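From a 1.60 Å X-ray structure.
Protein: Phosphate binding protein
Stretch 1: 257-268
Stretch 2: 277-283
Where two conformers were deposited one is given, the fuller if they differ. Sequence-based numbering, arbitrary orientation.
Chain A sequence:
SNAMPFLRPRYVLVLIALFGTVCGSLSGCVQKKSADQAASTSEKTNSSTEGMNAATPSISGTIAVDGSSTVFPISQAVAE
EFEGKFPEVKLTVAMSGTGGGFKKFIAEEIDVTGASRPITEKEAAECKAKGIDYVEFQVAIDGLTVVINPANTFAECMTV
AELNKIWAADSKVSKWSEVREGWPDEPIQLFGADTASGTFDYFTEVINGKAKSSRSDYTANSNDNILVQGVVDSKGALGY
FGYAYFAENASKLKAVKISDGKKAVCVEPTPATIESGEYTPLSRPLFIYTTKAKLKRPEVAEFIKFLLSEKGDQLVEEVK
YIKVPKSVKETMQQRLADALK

Stretch 1 (257-268) KISDGKKAVCVE
Stretch 2 277-283: GEYTPLS

Stretch 1 folds back on itself. Strand 257-259 runs out extended, turns through Asp260-Lys263 and returns, joined by Ile258 N to Val267 O (2.9 Å), Val267 N to Ile258 O (3.0 Å) and Asp260 N to Ala264 O (3.0 Å). Gly261 takes positive phi (78°/1°), which glycine tolerates best. Asp260 (chi1 p) braces the turn: its OD1 accepts from Lys262 N (2.8 Å) and Ala264 N (3.0 Å).

Stretch 2 is irregular, leaving a helix at Gly277 (80°/8°) and passing through a cis peptide before Pro281. Its CA atoms lie nearest stretch 1 at Ala264-Glu278 (6.5 Å) and Val267-Tyr279 (5.8 Å).

No direct hydrogen bond crosses; apolar packing and water join the stretches. Ile258, Val267, Tyr279 and Leu282 are buried. Ile258 (m, m) directs CG1 to Tyr279 CE1 (3.7 Å) and Leu282 CD1 (4.1 Å), the leucine being m, t. Val267 (t) sets CG1 3.9 Å from Tyr279 CB, while its carbonyl O meets the tyrosine ring edge at CD1 (3.6 Å); Tyr279 has chi1 t, chi2 72°. Branched aliphatic chains pointing toward stretch 2 fill this space without unpaired polar atoms; Tyr279 OH is hydrogen-bonded elsewhere in the structure. Ala264 CB, a compact methyl, sits 3.7 Å from Thr280 O. Water 1 donates to Ile258 O (2.9 Å) and Thr280 O (2.7 Å), bridging the two carbonyls, the first of which also accepts from Val267 N. Asp260 OD2 accepts from water 2 (2.6 Å) and lies 3.4 Å from CG2 of Thr280 (t).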

ATOM      1  N   LYS A 257       7.034   5.197  16.599  1.00 17.61           N
ATOM      2  CA  LYS A 257       8.248   5.139  15.791  1.00 17.11           C
ATOM      3  C   LYS A 257       8.615   3.676  15.579  1.00 17.14           C
ATOM      4  O   LYS A 257       8.473   2.871  16.493  1.00 17.90           O
ATOM      5  CB  LYS A 257       9.379   5.888  16.489  1.00 19.14           C
ATOM      6  CG  LYS A 257       9.026   7.327  16.813  1.00 19.11           C
ATOM      7  CD  LYS A 257      10.158   8.017  17.542  1.00 20.53           C
ATOM      8  CE  LYS A 257       9.906   9.508  17.663  1.00 27.69           C
ATOM      9  NZ  LYS A 257       8.654   9.815  18.400  1.00 31.51           N
ATOM     10  N   ILE A 258       9.082   3.338  14.376  1.00 17.18           N
ATOM     11  CA  ILE A 258       9.227   1.941  13.971  1.00 18.31           C
ATOM     12  C   ILE A 258      10.680   1.526  13.725  1.00 18.09           C
ATOM     13  O   ILE A 258      11.397   2.160  12.946  1.00 20.56           O
ATOM     14  CB  ILE A 258       8.386   1.649  12.705  1.00 14.44           C
ATOM     15  CG1 ILE A 258       6.901   1.952  12.953  1.00 18.49           C
ATOM     16  CG2 ILE A 258       8.548   0.191  12.248  1.00 19.30           C
ATOM     17  CD1 ILE A 258       6.236   1.027  13.968  1.00 17.36           C
ATOM     18  N   SER A 259      11.110   0.465  14.403  1.00 18.11           N
ATOM     19  CA  SER A 259      12.411  -0.141  14.138  1.00 18.68           C
ATOM     20  C   SER A 259      12.224  -1.464  13.416  1.00 21.32           C
ATOM     21  O   SER A 259      11.336  -2.233  13.767  1.00 20.82           O
ATOM     22  CB  SER A 259      13.156  -0.396  15.440  1.00 24.20           C
ATOM     23  OG  SER A 259      13.502   0.822  16.062  1.00 25.05           O
ATOM     24  N   ASP A 260      13.072  -1.738  12.428  1.00 23.04           N
ATOM     25  CA  ASP A 260      12.936  -2.960  11.643  1.00 23.46           C
ATOM     26  C   ASP A 260      14.051  -3.990  11.844  1.00 26.84           C
ATOM     27  O   ASP A 260      14.059  -5.027  11.184  1.00 24.88           O
ATOM     28  CB  ASP A 260      12.763  -2.630  10.147  1.00 21.52           C
ATOM     29  CG  ASP A 260      14.047  -2.157   9.485  1.00 25.58           C
ATOM     30  OD1 ASP A 260      15.039  -1.858  10.191  1.00 23.88           O
ATOM     31  OD2 ASP A 260      14.062  -2.075   8.233  1.00 25.97           O
ATOM     32  N   GLY A 261      14.994  -3.709  12.740  1.00 25.27           N
ATOM     33  CA  GLY A 261      16.093  -4.633  12.982  1.00 30.47           C
ATOM     34  C   GLY A 261      17.174  -4.566  11.918  1.00 32.57           C
ATOM     35  O   GLY A 261      18.161  -5.301  11.968  1.00 34.72           O
ATOM     36  N   LYS A 262      16.989  -3.686  10.943  1.00 28.50           N
ATOM     37  CA  LYS A 262      17.989  -3.482   9.905  1.00 30.16           C
ATOM     38  C   LYS A 262      18.531  -2.059   9.978  1.00 32.04           C
ATOM     39  O   LYS A 262      19.285  -1.728  10.886  1.00 40.26           O
ATOM     40  CB  LYS A 262      17.399  -3.773   8.522  1.00 36.67           C
ATOM     41  CG  LYS A 262      16.768  -5.152   8.383  1.00 41.20           C
ATOM     42  CD  LYS A 262      15.960  -5.250   7.098  1.00 47.96           C
ATOM     43  CE  LYS A 262      14.972  -6.403   7.152  1.00 49.63           C
ATOM     44  NZ  LYS A 262      13.942  -6.299   6.081  1.00 49.49           N
ATOM     45  N   LYS A 263      18.133  -1.214   9.034  1.00 28.56           N
ATOM     46  CA  LYS A 263      18.632   0.161   8.996  1.00 35.17           C
ATOM     47  C   LYS A 263      17.689   1.153   9.677  1.00 33.15           C
ATOM     48  O   LYS A 263      18.081   2.273  10.001  1.00 33.44           O
ATOM     49  CB  LYS A 263      18.901   0.600   7.553  1.00 41.75           C
ATOM     50  CG  LYS A 263      20.155  -0.006   6.948  1.00 45.45           C
ATOM     51  N   ALA A 264      16.444   0.739   9.899  1.00 25.90           N
ATOM     52  CA  ALA A 264      15.451   1.619  10.498  1.00 24.53           C
ATOM     53  C   ALA A 264      15.465   1.514  12.021  1.00 25.64           C
ATOM     54  O   ALA A 264      15.118   0.479  12.588  1.00 22.53           O
ATOM     55  CB  ALA A 264      14.059   1.288   9.961  1.00 22.63           C
ATOM     56  N   VAL A 265      15.882   2.583  12.688  1.00 25.54           N
ATOM     57  CA  VAL A 265      15.864   2.611  14.141  1.00 23.74           C
ATOM     58  C   VAL A 265      14.932   3.718  14.619  1.00 25.17           C
ATOM     59  O   VAL A 265      15.234   4.901  14.447  1.00 26.34           O
ATOM     60  CB  VAL A 265      17.277   2.835  14.729  1.00 26.12           C
ATOM     61  CG1 VAL A 265      17.245   2.756  16.255  1.00 25.18           C
ATOM     62  CG2 VAL A 265      18.245   1.804  14.156  1.00 27.90           C
ATOM     63  N   CYS A 266      13.807   3.321  15.212  1.00 22.92           N
ATOM     64  CA  CYS A 266      12.823   4.260  15.765  1.00 23.08           C
ATOM     65  C   CYS A 266      12.499   5.415  14.812  1.00 18.91           C
ATOM     66  O   CYS A 266      12.661   6.587  15.145  1.00 24.27           O
ATOM     67  CB  CYS A 266      13.260   4.775  17.145  1.00 22.19           C
ATOM     68  SG  CYS A 266      13.416   3.455  18.387  1.00 26.46           S
ATOM     69  N   VAL A 267      12.039   5.061  13.613  1.00 19.84           N
ATOM     70  CA  VAL A 267      11.722   6.046  12.597  1.00 21.35           C
ATOM     71  C   VAL A 267      10.285   6.536  12.727  1.00 18.28           C
ATOM     72  O   VAL A 267       9.340   5.745  12.695  1.00 18.76           O
ATOM     73  CB  VAL A 267      11.955   5.463  11.187  1.00 22.88           C
ATOM     74  CG1 VAL A 267      11.696   6.518  10.131  1.00 19.96           C
ATOM     75  CG2 VAL A 267      13.380   4.916  11.065  1.00 20.08           C
ATOM     76  N   GLU A 268      10.129   7.844  12.908  1.00 19.93           N
ATOM     77  CA  GLU A 268       8.806   8.456  12.971  1.00 21.18           C
ATOM     78  C   GLU A 268       8.266   8.575  11.549  1.00 22.30           C
ATOM     79  O   GLU A 268       8.997   8.995  10.658  1.00 21.07           O
ATOM     80  CB  GLU A 268       8.925   9.842  13.601  1.00 22.92           C
ATOM     81  CG  GLU A 268       7.619  10.600  13.732  1.00 31.24           C
ATOM     82  CD  GLU A 268       7.837  12.025  14.198  1.00 40.84           C
ATOM     83  OE1 GLU A 268       8.998  12.384  14.491  1.00 38.92           O
ATOM     84  OE2 GLU A 268       6.850  12.789  14.270  1.00 43.67           O
ATOM     85  N   GLY A 277      12.341   7.049   2.067  1.00 22.13           N
ATOM     86  CA  GLY A 277      12.380   5.606   2.221  1.00 22.56           C
ATOM     87  C   GLY A 277      12.931   5.139   3.561  1.00 21.70           C
ATOM     88  O   GLY A 277      13.157   3.954   3.758  1.00 23.44           O
ATOM     89  N   GLU A 278      13.160   6.066   4.478  1.00 19.39           N
ATOM     90  CA  GLU A 278      13.716   5.701   5.774  0.55 19.44           C
ATOM     91  C   GLU A 278      12.683   4.928   6.599  1.00 21.50           C
ATOM     92  O   GLU A 278      13.041   4.053   7.382  1.00 22.27           O
ATOM     93  CB  GLU A 278      14.198   6.949   6.524  0.55 23.49           C
ATOM     94  CG  GLU A 278      14.979   6.654   7.789  0.55 25.25           C
ATOM     95  CD  GLU A 278      15.272   7.908   8.595  0.55 30.56           C
ATOM     96  OE1 GLU A 278      14.757   8.988   8.233  0.55 31.73           O
ATOM     97  OE2 GLU A 278      16.012   7.812   9.595  0.55 36.14           O
ATOM     98  N   TYR A 279      11.409   5.258   6.409  1.00 19.68           N
ATOM     99  CA  TYR A 279      10.335   4.632   7.166  1.00 17.69           C
ATOM    100  C   TYR A 279       9.940   3.303   6.519  1.00 17.82           C
ATOM    101  O   TYR A 279       9.028   3.228   5.686  1.00 18.89           O
ATOM    102  CB  TYR A 279       9.147   5.595   7.275  1.00 16.13           C
ATOM    103  CG  TYR A 279       7.985   5.065   8.073  1.00 16.85           C
ATOM    104  CD1 TYR A 279       8.059   4.947   9.450  1.00 16.38           C
ATOM    105  CD2 TYR A 279       6.797   4.724   7.452  1.00 14.53           C
ATOM    106  CE1 TYR A 279       6.977   4.471  10.187  1.00 16.65           C
ATOM    107  CE2 TYR A 279       5.717   4.250   8.173  1.00 16.55           C
ATOM    108  CZ  TYR A 279       5.812   4.131   9.540  1.00 15.01           C
ATOM    109  OH  TYR A 279       4.730   3.653  10.268  1.00 16.45           O
ATOM    110  N   THR A 280      10.667   2.255   6.898  1.00 18.90           N
ATOM    111  CA  THR A 280      10.449   0.921   6.357  0.60 17.63           C
ATOM    112  C   THR A 280      10.264  -0.067   7.523  1.00 22.15           C
ATOM    113  O   THR A 280      10.916   0.061   8.555  1.00 20.43           O
ATOM    114  CB  THR A 280      11.619   0.532   5.406  0.60 22.85           C
ATOM    115  OG1 THR A 280      11.334  -0.703   4.736  0.60 16.93           O
ATOM    116  CG2 THR A 280      12.939   0.419   6.167  0.60 23.13           C
ATOM    117  N   PRO A 281       9.392  -1.071   7.355  1.00 18.29           N
ATOM    118  CA  PRO A 281       8.654  -1.487   6.154  1.00 16.34           C
ATOM    119  C   PRO A 281       7.273  -0.880   5.937  1.00 16.20           C
ATOM    120  O   PRO A 281       6.608  -1.284   4.980  1.00 17.79           O
ATOM    121  CB  PRO A 281       8.493  -2.987   6.380  1.00 18.06           C
ATOM    122  CG  PRO A 281       8.266  -3.077   7.872  1.00 17.80           C
ATOM    123  CD  PRO A 281       9.174  -2.004   8.473  1.00 19.73           C
ATOM    124  N   LEU A 282       6.847   0.052   6.774  1.00 15.85           N
ATOM    125  CA  LEU A 282       5.465   0.521   6.715  1.00 15.96           C
ATOM    126  C   LEU A 282       5.188   1.693   5.760  1.00 18.31           C
ATOM    127  O   LEU A 282       4.102   2.261   5.769  1.00 17.68           O
ATOM    128  CB  LEU A 282       4.938   0.800   8.129  1.00 15.74           C
ATOM    129  CG  LEU A 282       4.769  -0.477   8.956  1.00 17.04           C
ATOM    130  CD1 LEU A 282       4.503  -0.139  10.423  1.00 19.81           C
ATOM    131  CD2 LEU A 282       3.628  -1.310   8.402  1.00 17.49           C
ATOM    132  N   SER A 283       6.162   2.046   4.925  1.00 15.42           N
ATOM    133  CA  SER A 283       5.838   2.794   3.709  1.00 15.30           C
ATOM    134  C   SER A 283       6.574   2.152   2.559  1.00 15.84           C
ATOM    135  O   SER A 283       7.667   1.616   2.731  1.00 17.96           O
ATOM    136  CB  SER A 283       6.151   4.296   3.821  1.00 16.99           C
ATOM    137  OG  SER A 283       7.549   4.577   3.828  1.00 18.31           O
TER
HETATM  138  O   HOH W   1      10.654   2.289  10.137  1.00 18.17           O
HETATM  139  O   HOH W   2      12.209  -3.179   6.695  1.00 28.22           O